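Local coordinates for protein acetyl-CoA C-acetyltransferase (Syntrophomonas wolfei subsp. wolfei, PDB 7N7Z) that probably catalyses the transfer of an acetyl group between two acetyl-CoA molecules, joining them into acetoacetyl-CoA, or the reverse thiolytic cleavage, at residues E7-M13 with L273-L279; G24-V28 with P205-K209; M96-E100 with G281-E285; K171-T175 with L328-M333. All coordinates share one frame; numbering follows the deposited sequence.

Interaction 1 (E7-M13 with L273-L279); sequences EVVVVGM and LKPLMKL
Met277, Val11 and Lys278 bury the most surface where 7-13 runs alongside 273-279. Met277 takes part with backbone and side chain alike. Its carbonyl takes the N-H of Val10, with Val10 N 2.9 Å from Met277 O, nearly in line with the C=O bond, while the CA of Val9 adds a CH...O contact to the same oxygen. Its side chain, extended beyond CG, carries CE out to Met13, whose own chain bends at chi3 (98°); the two cross at about a right angle, with Met13 CE 3.8 Å from Met277 CE. Tyr372 of helix 360-378 also packs on Met277.

Lys278 pairs with Val9 at a non-hydrogen-bonded position. Its chain turns at chi3 (52°) and brings NZ within 2.9 Å of Glu7 OE1, a salt bridge that reaches the carboxylate from above its plane. Val9 itself lies side by side with the ring of Pro275, CB to CB 3.8 Å.

Val11 sends CG1 to the loop before the strand, where it meets Leu273 CB at 4.1 Å. A water donates to both Val11 O and Lys274 O, and a second links Val8 N to Leu279 O. Hydrogen bonds join Leu276 N to Val10 O (2.7 Å) and Leu279 N to Val8 O (3.0 Å), the second more bent. Strand 8-20 also bonds to strand 254-264 on its other edge, and helix 94-107 packs on Val8 and Leu279. Antiparallel pairing of strand 8-20 from the N-terminal half with strand 277-285 from the C-terminal half links their sheets in the five-layered alpha-beta-alpha-beta-alpha sandwich of thiolases.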
loop_
_atom_site.group_PDB
_atom_site.type_symbol
_atom_site.label_atom_id
_atom_site.label_comp_id
_atom_site.label_asym_id
_atom_site.label_seq_id
_atom_site.Cartn_x
_atom_site.Cartn_y
_atom_site.Cartn_z
ATOM N N GLU B 7 27.176 39.238 16.983
ATOM C CA GLU B 7 28.083 38.183 16.555
ATOM C C GLU B 7 27.600 36.854 17.121
ATOM O O GLU B 7 27.148 36.783 18.267
ATOM C CB GLU B 7 29.511 38.463 17.022
ATOM C CG GLU B 7 30.311 39.355 16.087
ATOM C CD GLU B 7 31.588 39.871 16.723
ATOM O OE1 GLU B 7 32.656 39.762 16.087
ATOM O OE2 GLU B 7 31.523 40.386 17.859
ATOM N N VAL B 8 27.693 35.803 16.311
ATOM C CA VAL B 8 27.205 34.480 16.680
ATOM C C VAL B 8 28.387 33.531 16.804
ATOM O O VAL B 8 29.340 33.599 16.019
ATOM C CB VAL B 8 26.183 33.953 15.653
ATOM C CG1 VAL B 8 25.617 32.616 16.106
ATOM C CG2 VAL B 8 25.069 34.974 15.449
ATOM N N VAL B 9 28.319 32.640 17.795
ATOM C CA VAL B 9 29.357 31.651 18.040
ATOM C C VAL B 9 28.704 30.286 18.214
ATOM O O VAL B 9 27.510 30.171 18.504
ATOM C CB VAL B 9 30.214 31.992 19.280
ATOM C CG1 VAL B 9 30.966 33.297 19.066
ATOM C CG2 VAL B 9 29.345 32.069 20.532
ATOM N N VAL B 10 29.511 29.243 18.032
ATOM C CA VAL B 10 29.103 27.864 18.274
ATOM C C VAL B 10 29.756 27.407 19.570
ATOM O O VAL B 10 30.963 27.593 19.762
ATOM C CB VAL B 10 29.496 26.941 17.106
ATOM C CG1 VAL B 10 28.854 25.570 17.277
ATOM C CG2 VAL B 10 29.103 27.567 15.780
ATOM N N VAL B 11 28.962 26.808 20.452
ATOM C CA VAL B 11 29.445 26.399 21.763
ATOM C C VAL B 11 29.500 24.884 21.924
ATOM O O VAL B 11 30.279 24.398 22.758
ATOM C CB VAL B 11 28.588 27.023 22.885
ATOM C CG1 VAL B 11 29.138 26.661 24.253
ATOM C CG2 VAL B 11 28.535 28.535 22.725
ATOM N N GLY B 12 28.717 24.131 21.166
ATOM C CA GLY B 12 28.752 22.681 21.243
ATOM C C GLY B 12 28.423 22.080 19.896
ATOM O O GLY B 12 27.624 22.630 19.131
ATOM N N MET B 13 29.049 20.941 19.603
ATOM C CA MET B 13 28.874 20.274 18.320
ATOM C C MET B 13 29.024 18.774 18.508
ATOM O O MET B 13 29.874 18.321 19.279
ATOM C CB MET B 13 29.896 20.770 17.292
ATOM C CG MET B 13 29.781 22.246 16.973
ATOM S SD MET B 13 31.014 22.784 15.778
ATOM C CE MET B 13 30.057 22.740 14.274
ATOM N N LEU B 273 30.837 30.355 29.238
ATOM C CA LEU B 273 31.081 29.195 28.394
ATOM C C LEU B 273 32.183 29.490 27.382
ATOM O O LEU B 273 32.591 30.635 27.174
ATOM C CB LEU B 273 29.796 28.774 27.677
ATOM C CG LEU B 273 28.599 28.473 28.582
ATOM C CD1 LEU B 273 27.372 28.151 27.744
ATOM C CD2 LEU B 273 28.908 27.329 29.540
ATOM N N LYS B 274 32.661 28.424 26.739
ATOM C CA LYS B 274 33.780 28.515 25.815
ATOM C C LYS B 274 33.261 28.553 24.385
ATOM O O LYS B 274 32.744 27.534 23.901
ATOM C CB LYS B 274 34.721 27.326 26.008
ATOM C CG LYS B 274 35.961 27.349 25.118
ATOM C CD LYS B 274 36.037 26.118 24.221
ATOM C CE LYS B 274 36.956 25.051 24.794
ATOM N NZ LYS B 274 36.866 23.775 24.023
ATOM N N PRO B 275 33.366 29.677 23.673
ATOM C CA PRO B 275 32.962 29.688 22.260
ATOM C C PRO B 275 33.988 28.964 21.401
ATOM O O PRO B 275 35.183 29.269 21.446
ATOM C CB PRO B 275 32.885 31.181 21.920
ATOM C CG PRO B 275 33.826 31.833 22.872
ATOM C CD PRO B 275 33.802 31.009 24.135
ATOM N N LEU B 276 33.513 27.996 20.615
ATOM C CA LEU B 276 34.415 27.183 19.807
ATOM C C LEU B 276 34.846 27.908 18.536
ATOM O O LEU B 276 36.027 27.879 18.175
ATOM C CB LEU B 276 33.750 25.850 19.464
ATOM C CG LEU B 276 33.124 25.111 20.650
ATOM C CD1 LEU B 276 32.569 23.761 20.225
ATOM C CD2 LEU B 276 34.139 24.940 21.762
ATOM N N MET B 277 33.913 28.554 17.843
ATOM C CA MET B 277 34.264 29.357 16.681
ATOM C C MET B 277 33.122 30.322 16.393
ATOM O O MET B 277 32.009 30.170 16.904
ATOM C CB MET B 277 34.579 28.478 15.464
ATOM C CG MET B 277 33.428 27.625 14.977
ATOM S SD MET B 277 33.878 26.691 13.500
ATOM C CE MET B 277 32.481 25.581 13.357
ATOM N N LYS B 278 33.419 31.323 15.570
ATOM C CA LYS B 278 32.510 32.428 15.301
ATOM C C LYS B 278 32.059 32.387 13.848
ATOM O O LYS B 278 32.886 32.255 12.939
ATOM C CB LYS B 278 33.184 33.770 15.601
ATOM C CG LYS B 278 32.511 34.968 14.940
ATOM C CD LYS B 278 32.863 36.274 15.644
ATOM C CE LYS B 278 34.365 36.429 15.797
ATOM N NZ LYS B 278 34.771 37.806 16.192
ATOM N N LEU B 279 30.752 32.507 13.637
ATOM C CA LEU B 279 30.214 32.606 12.289
ATOM C C LEU B 279 30.791 33.825 11.583
ATOM O O LEU B 279 30.683 34.951 12.080
ATOM C CB LEU B 279 28.689 32.694 12.344
ATOM C CG LEU B 279 27.965 32.875 11.008
ATOM C CD1 LEU B 279 28.173 31.665 10.109
ATOM C CD2 LEU B 279 26.484 33.123 11.240
HETATM O O HOH W 1 29.108 36.071 13.594
HETATM O O HOH W 2 32.316 25.198 24.345
#

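Interaction 2 (G24-V28 with P205-K209); sequences GLASV and PVVIK
Ile208 pushes its CD1 into the loop 24-28, where it lies 3.4 Å from Gly24 O and 3.6 Å from Val28 CG2. The methyl gets there because CG1 stands opposite the carbonyl carbon (chi1 -42°) and the chain then turns again at chi2 (-79°). Its other branch, CG2, faces Ser27 OG at 3.7 Å. Val206 presents CB and CG1 to Leu25 CD2, with Val206 CB 3.8 Å away, and its CG1 meets Val28 CG2 tip to tip at 4.0 Å.

Leu25 to Val28 make a type I beta turn, closed by Val28 N to Leu25 O at 2.9 Å. Val28 aims at the strand, while Leu25 sets out to one side and brings only CD2 in. Outside, Asn124 bonds to Ala26 O and Glu221 to Gly24 N, while Leu33 of helix 30-45 packs on Leu25, Val28 and Val206. Strand 206-208 is itself paired with 215-217.

Replacing Ile208 by an alanine would probably leave a gap beside Val28 CG2 and Gly24 O, where CD1 now sits. No hydrogen bond crosses here, so loop and hairpin strand meet mostly by the fit of aliphatic groups, with Gly24 O and Ser27 OG touched by methyls, which carries little directional preference.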
loop_
_atom_site.group_PDB
_atom_site.type_symbol
_atom_site.label_atom_id
_atom_site.label_comp_id
_atom_site.label_asym_id
_atom_site.label_seq_id
_atom_site.Cartn_x
_atom_site.Cartn_y
_atom_site.Cartn_z
ATOM N N GLY B 24 24.030 -0.396 10.259
ATOM C CA GLY B 24 24.125 -0.425 11.708
ATOM C C GLY B 24 23.050 0.378 12.412
ATOM O O GLY B 24 22.625 0.019 13.514
ATOM N N LEU B 25 22.597 1.470 11.798
ATOM C CA LEU B 25 21.629 2.366 12.417
ATOM C C LEU B 25 20.236 2.238 11.816
ATOM O O LEU B 25 19.370 3.072 12.101
ATOM C CB LEU B 25 22.112 3.813 12.305
ATOM C CG LEU B 25 23.523 4.084 12.828
ATOM C CD1 LEU B 25 23.906 5.534 12.573
ATOM C CD2 LEU B 25 23.628 3.749 14.308
ATOM N N ALA B 26 19.995 1.212 10.997
ATOM C CA ALA B 26 18.697 1.061 10.351
ATOM C C ALA B 26 17.559 0.936 11.356
ATOM O O ALA B 26 16.407 1.218 11.008
ATOM C CB ALA B 26 18.714 -0.161 9.433
ATOM N N SER B 27 17.852 0.520 12.585
ATOM C CA SER B 27 16.838 0.348 13.615
ATOM C C SER B 27 16.550 1.628 14.388
ATOM O O SER B 27 15.655 1.627 15.240
ATOM C CB SER B 27 17.274 -0.742 14.598
ATOM O OG SER B 27 18.642 -0.594 14.937
ATOM N N VAL B 28 17.277 2.708 14.119
ATOM C CA VAL B 28 17.163 3.953 14.870
ATOM C C VAL B 28 16.483 4.980 13.974
ATOM O O VAL B 28 17.058 5.424 12.972
ATOM C CB VAL B 28 18.531 4.453 15.351
ATOM C CG1 VAL B 28 18.362 5.545 16.401
ATOM C CG2 VAL B 28 19.351 3.297 15.905
ATOM N N PRO B 205 28.386 8.080 20.267
ATOM C CA PRO B 205 27.963 6.752 19.809
ATOM C C PRO B 205 26.459 6.559 19.923
ATOM O O PRO B 205 25.780 7.199 20.731
ATOM C CB PRO B 205 28.717 5.794 20.739
ATOM C CG PRO B 205 29.003 6.589 21.963
ATOM C CD PRO B 205 29.151 8.019 21.527
ATOM N N VAL B 206 25.943 5.663 19.086
ATOM C CA VAL B 206 24.538 5.274 19.090
ATOM C C VAL B 206 24.449 3.848 19.613
ATOM O O VAL B 206 25.117 2.945 19.093
ATOM C CB VAL B 206 23.916 5.383 17.688
ATOM C CG1 VAL B 206 22.462 4.929 17.718
ATOM C CG2 VAL B 206 24.027 6.807 17.170
ATOM N N VAL B 207 23.623 3.644 20.634
ATOM C CA VAL B 207 23.522 2.365 21.324
ATOM C C VAL B 207 22.252 1.662 20.860
ATOM O O VAL B 207 21.145 2.191 21.014
ATOM C CB VAL B 207 23.527 2.556 22.848
ATOM C CG1 VAL B 207 23.228 1.249 23.538
ATOM C CG2 VAL B 207 24.869 3.104 23.306
ATOM N N ILE B 208 22.413 0.469 20.296
ATOM C CA ILE B 208 21.288 -0.347 19.850
ATOM C C ILE B 208 20.877 -1.249 21.007
ATOM O O ILE B 208 21.677 -2.063 21.485
ATOM C CB ILE B 208 21.652 -1.180 18.609
ATOM C CG1 ILE B 208 22.467 -0.357 17.597
ATOM C CG2 ILE B 208 20.389 -1.759 17.969
ATOM C CD1 ILE B 208 21.654 0.596 16.738
ATOM N N LYS B 209 19.631 -1.110 21.458
ATOM C CA LYS B 209 19.146 -1.839 22.631
ATOM C C LYS B 209 18.519 -3.165 22.199
ATOM O O LYS B 209 17.308 -3.384 22.277
ATOM C CB LYS B 209 18.158 -0.985 23.415
ATOM C CG LYS B 209 18.798 0.160 24.178
ATOM C CD LYS B 209 19.296 -0.290 25.541
ATOM C CE LYS B 209 19.981 0.846 26.285
ATOM N NZ LYS B 209 19.054 1.982 26.549
#

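Interaction 3 (M96-E100 with G281-E285); sequences MRATE and GICSE
Ile282 points its side chain at the helix, CD1 resting 3.3 Å from Met96 O and 3.8 Å from Glu100 CB. With CG1 trans to the backbone N (chi1 -176°) and chi2 extended (162°), the longer branch reaches between Met96 and Glu100, while CG2 lies against Glu100 CG at 3.7 Å. Met96 slides past in the opposite direction, its CG 3.9 Å from Ile282 CD1.

Helix 94-107, in the helical layer between the two sheets of the thiolase fold, lies here on strand 277-285, and the side chain of Met96 is about 9 Å from that of Cys92, the predicted acyl-thioester nucleophile.

Glu100 is stretched out (chi2 -176°), laying its carboxylate beside the strand. OE1 and Ile282 O are two acceptors 3.1 Å apart; Lys110 NZ of the second subunit serves both, salt-bridged to OE1 and weakly hydrogen-bonded to Ile282 O, which probably offsets their closeness. A water bonded to Ser284 OG donates to Glu100 OE2 and sits 3.4 Å above one face of the Arg97 guanidinium. Arg97, kinked at chi2, pairs with Glu100 OE2 by charge alone, donates to Gln90 through NH1 and forms a salt bridge with Glu54 of the second subunit through NH2.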
loop_
_atom_site.group_PDB
_atom_site.type_symbol
_atom_site.label_atom_id
_atom_site.label_comp_id
_atom_site.label_asym_id
_atom_site.label_seq_id
_atom_site.Cartn_x
_atom_site.Cartn_y
_atom_site.Cartn_z
ATOM N N MET B 96 22.826 23.166 6.732
ATOM C CA MET B 96 23.500 24.455 6.622
ATOM C C MET B 96 22.503 25.608 6.554
ATOM O O MET B 96 22.827 26.726 6.972
ATOM C CB MET B 96 24.416 24.450 5.394
ATOM C CG MET B 96 25.140 25.768 5.135
ATOM S SD MET B 96 26.763 25.686 4.324
ATOM C CE MET B 96 27.579 24.348 5.193
ATOM N N ARG B 97 21.289 25.359 6.048
ATOM C CA ARG B 97 20.253 26.389 6.055
ATOM C C ARG B 97 19.616 26.523 7.433
ATOM O O ARG B 97 19.295 27.635 7.865
ATOM C CB ARG B 97 19.182 26.082 5.005
ATOM C CG ARG B 97 18.197 27.228 4.757
ATOM C CD ARG B 97 18.889 28.467 4.189
ATOM N NE ARG B 97 17.991 29.612 4.076
ATOM C CZ ARG B 97 17.314 29.939 2.981
ATOM N NH1 ARG B 97 17.382 29.208 1.880
ATOM N NH2 ARG B 97 16.550 31.027 2.993
ATOM N N ALA B 98 19.416 25.402 8.133
ATOM C CA ALA B 98 19.004 25.473 9.529
ATOM C C ALA B 98 19.993 26.297 10.341
ATOM O O ALA B 98 19.598 27.085 11.209
ATOM C CB ALA B 98 18.874 24.067 10.115
ATOM N N THR B 99 21.288 26.128 10.066
ATOM C CA THR B 99 22.302 26.918 10.752
ATOM C C THR B 99 22.121 28.404 10.474
ATOM O O THR B 99 22.205 29.230 11.390
ATOM C CB THR B 99 23.696 26.457 10.322
ATOM O OG1 THR B 99 23.899 25.101 10.738
ATOM C CG2 THR B 99 24.772 27.341 10.935
ATOM N N GLU B 100 21.865 28.764 9.214
ATOM C CA GLU B 100 21.674 30.170 8.873
ATOM C C GLU B 100 20.442 30.740 9.563
ATOM O O GLU B 100 20.503 31.804 10.192
ATOM C CB GLU B 100 21.561 30.330 7.356
ATOM C CG GLU B 100 21.744 31.764 6.883
ATOM C CD GLU B 100 21.526 31.929 5.390
ATOM O OE1 GLU B 100 22.303 32.673 4.755
ATOM O OE2 GLU B 100 20.574 31.324 4.851
ATOM N N GLY B 281 30.510 33.998 7.750
ATOM C CA GLY B 281 29.587 34.210 6.654
ATOM C C GLY B 281 28.854 32.932 6.329
ATOM O O GLY B 281 29.267 31.835 6.720
ATOM N N ILE B 282 27.751 33.088 5.604
ATOM C CA ILE B 282 26.913 31.960 5.211
ATOM C C ILE B 282 25.872 32.474 4.227
ATOM O O ILE B 282 25.243 33.510 4.462
ATOM C CB ILE B 282 26.255 31.298 6.435
ATOM C CG1 ILE B 282 25.457 30.065 6.007
ATOM C CG2 ILE B 282 25.361 32.289 7.163
ATOM C CD1 ILE B 282 25.151 29.115 7.144
ATOM N N CYS B 283 25.684 31.765 3.120
ATOM C CA CYS B 283 24.774 32.232 2.082
ATOM C C CYS B 283 24.476 31.079 1.136
ATOM O O CYS B 283 25.089 30.012 1.209
ATOM C CB CYS B 283 25.364 33.421 1.319
ATOM S SG CYS B 283 26.865 33.041 0.382
ATOM N N SER B 284 23.514 31.314 0.249
ATOM C CA SER B 284 23.156 30.378 -0.801
ATOM C C SER B 284 23.456 30.989 -2.164
ATOM O O SER B 284 23.617 32.205 -2.306
ATOM C CB SER B 284 21.673 29.995 -0.723
ATOM O OG SER B 284 21.336 29.506 0.564
ATOM N N GLU B 285 23.537 30.122 -3.169
ATOM C CA GLU B 285 23.691 30.552 -4.552
ATOM C C GLU B 285 23.433 29.362 -5.465
ATOM O O GLU B 285 24.072 28.314 -5.325
ATOM C CB GLU B 285 25.080 31.139 -4.801
ATOM C CG GLU B 285 25.269 31.694 -6.210
ATOM C CD GLU B 285 24.506 32.988 -6.444
ATOM O OE1 GLU B 285 24.028 33.589 -5.458
ATOM O OE2 GLU B 285 24.382 33.404 -7.616
HETATM O O HOH W 3 20.130 31.383 1.708
#

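Interaction 4 (K171-T175 with L328-M333); sequences KYGIT and LGVVRM
Tyr172 O is gripped by both terminal nitrogens of Arg332: NH1 lies 3.1 Å away and NH2 3.2 Å, each a weak bond with an N-H...O angle near 133°. The forked approach follows from the arginine's path. Its chain folds at chi2 and again at chi3 (67°), so that it slides past the tyrosine in the reverse sense and turns the guanidinium back toward the carbonyl, with one face over Tyr172 CB and its plane 70° from the ring. On the way CB lies over one face of the Tyr172 ring, 4.2 Å from its centroid, in a CH-pi contact, and CG comes 3.5 Å from Tyr172 CD1. Lys171 CD covers the opposite face, offset toward the rim. Tyr172 OH ends against Met333 CB at 3.6 Å.

Losing the ring to an alanine would probably strip the aliphatic part of Arg332 of its support and open a gap beside Gly329 and Met333.

Ile174, two residues on, puts CD1 3.6 Å from Leu328 CB and close to Gly329 N. Gly329 leaves the approach close: a CB there would already touch Tyr172 CD2, at about 3.7 Å.

Gly173, with positive phi, is the C' residue of a Schellman motif ending helix 161-172, and Thr175 is the N-cap before helix 176-196. The contact thus sets the corner between these two helices against helix 324-336, with Leu294 packing on Tyr172 and Met333 and helix 176-196 on Ile174 and Leu328.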
loop_
_atom_site.group_PDB
_atom_site.type_symbol
_atom_site.label_atom_id
_atom_site.label_comp_id
_atom_site.label_asym_id
_atom_site.label_seq_id
_atom_site.Cartn_x
_atom_site.Cartn_y
_atom_site.Cartn_z
ATOM N N LYS B 171 29.920 17.789 -19.830
ATOM C CA LYS B 171 30.232 19.175 -20.166
ATOM C C LYS B 171 31.732 19.434 -20.101
ATOM O O LYS B 171 32.323 19.969 -21.045
ATOM C CB LYS B 171 29.481 20.121 -19.227
ATOM C CG LYS B 171 29.729 21.598 -19.504
ATOM C CD LYS B 171 29.205 22.475 -18.378
ATOM C CE LYS B 171 29.612 23.926 -18.582
ATOM N NZ LYS B 171 29.244 24.784 -17.422
ATOM N N TYR B 172 32.362 19.069 -18.988
ATOM C CA TYR B 172 33.792 19.277 -18.803
ATOM C C TYR B 172 34.626 18.094 -19.275
ATOM O O TYR B 172 35.855 18.138 -19.161
ATOM C CB TYR B 172 34.093 19.562 -17.331
ATOM C CG TYR B 172 33.542 20.884 -16.851
ATOM C CD1 TYR B 172 34.004 22.082 -17.379
ATOM C CD2 TYR B 172 32.557 20.935 -15.876
ATOM C CE1 TYR B 172 33.505 23.295 -16.945
ATOM C CE2 TYR B 172 32.050 22.143 -15.436
ATOM C CZ TYR B 172 32.527 23.318 -15.974
ATOM O OH TYR B 172 32.025 24.523 -15.537
ATOM N N GLY B 173 33.996 17.047 -19.795
ATOM C CA GLY B 173 34.731 15.913 -20.313
ATOM C C GLY B 173 35.559 15.205 -19.263
ATOM O O GLY B 173 36.747 14.939 -19.476
ATOM N N ILE B 174 34.950 14.902 -18.123
ATOM C CA ILE B 174 35.603 14.135 -17.069
ATOM C C ILE B 174 35.427 12.657 -17.379
ATOM O O ILE B 174 34.332 12.208 -17.738
ATOM C CB ILE B 174 35.023 14.491 -15.687
ATOM C CG1 ILE B 174 35.281 15.966 -15.366
ATOM C CG2 ILE B 174 35.627 13.599 -14.610
ATOM C CD1 ILE B 174 34.376 16.522 -14.289
ATOM N N THR B 175 36.505 11.895 -17.235
ATOM C CA THR B 175 36.518 10.490 -17.608
ATOM C C THR B 175 36.442 9.594 -16.377
ATOM O O THR B 175 36.689 10.019 -15.246
ATOM C CB THR B 175 37.777 10.159 -18.415
ATOM O OG1 THR B 175 38.940 10.414 -17.619
ATOM C CG2 THR B 175 37.836 11.001 -19.676
ATOM N N LEU B 328 35.271 17.170 -9.532
ATOM C CA LEU B 328 36.182 17.584 -10.594
ATOM C C LEU B 328 35.568 18.676 -11.458
ATOM O O LEU B 328 36.294 19.496 -12.031
ATOM C CB LEU B 328 36.572 16.376 -11.446
ATOM C CG LEU B 328 37.306 15.249 -10.714
ATOM C CD1 LEU B 328 37.728 14.170 -11.697
ATOM C CD2 LEU B 328 38.516 15.765 -9.946
ATOM N N GLY B 329 34.238 18.709 -11.561
ATOM C CA GLY B 329 33.591 19.827 -12.225
ATOM C C GLY B 329 33.708 21.110 -11.425
ATOM O O GLY B 329 33.886 22.193 -11.990
ATOM N N VAL B 330 33.616 21.007 -10.097
ATOM C CA VAL B 330 33.785 22.183 -9.250
ATOM C C VAL B 330 35.205 22.721 -9.371
ATOM O O VAL B 330 35.419 23.935 -9.480
ATOM C CB VAL B 330 33.431 21.843 -7.789
ATOM C CG1 VAL B 330 33.932 22.931 -6.850
ATOM C CG2 VAL B 330 31.929 21.653 -7.640
ATOM N N VAL B 331 36.198 21.827 -9.351
ATOM C CA VAL B 331 37.584 22.250 -9.541
ATOM C C VAL B 331 37.727 23.015 -10.849
ATOM O O VAL B 331 38.395 24.054 -10.910
ATOM C CB VAL B 331 38.529 21.033 -9.500
ATOM C CG1 VAL B 331 39.956 21.454 -9.835
ATOM C CG2 VAL B 331 38.480 20.361 -8.141
ATOM N N ARG B 332 37.104 22.512 -11.916
ATOM C CA ARG B 332 37.228 23.158 -13.217
ATOM C C ARG B 332 36.535 24.515 -13.226
ATOM O O ARG B 332 37.126 25.521 -13.637
ATOM C CB ARG B 332 36.654 22.251 -14.306
ATOM C CG ARG B 332 37.043 22.661 -15.718
ATOM C CD ARG B 332 38.450 22.202 -16.070
ATOM N NE ARG B 332 38.543 20.750 -16.156
ATOM C CZ ARG B 332 38.121 20.031 -17.188
ATOM N NH1 ARG B 332 37.567 20.599 -18.247
ATOM N NH2 ARG B 332 38.257 18.709 -17.155
ATOM N N MET B 333 35.280 24.567 -12.776
ATOM C CA MET B 333 34.561 25.838 -12.774
ATOM C C MET B 333 35.257 26.859 -11.883
ATOM O O MET B 333 35.304 28.050 -12.212
ATOM C CB MET B 333 33.115 25.635 -12.322
ATOM C CG MET B 333 32.313 26.929 -12.291
ATOM S SD MET B 333 30.547 26.696 -12.013
ATOM C CE MET B 333 29.949 28.362 -12.300
#

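Interaction 3 is the most buried of the four; the others each combine buried and more exposed residues. Interactions 1 and 3 share strand 277-285: one pairs it edge to edge with strand 8-20 through backbone bonds, the other lays helix 94-107 on its face, with charged groups reaching the second subunit. Interactions 2 and 4 share no element with these, and lie about 38 Å apart between centres, on opposite sides of the chain's centre. Interaction 2 is mainly aliphatic and without a crossing hydrogen bond, whereas interaction 4 joins helices by an arginine over a ring and weak bonds to a carbonyl. Interactions 1, 3 and 4 join the N- and C-terminal thiolase regions; interaction 2 stays within the N-terminal one.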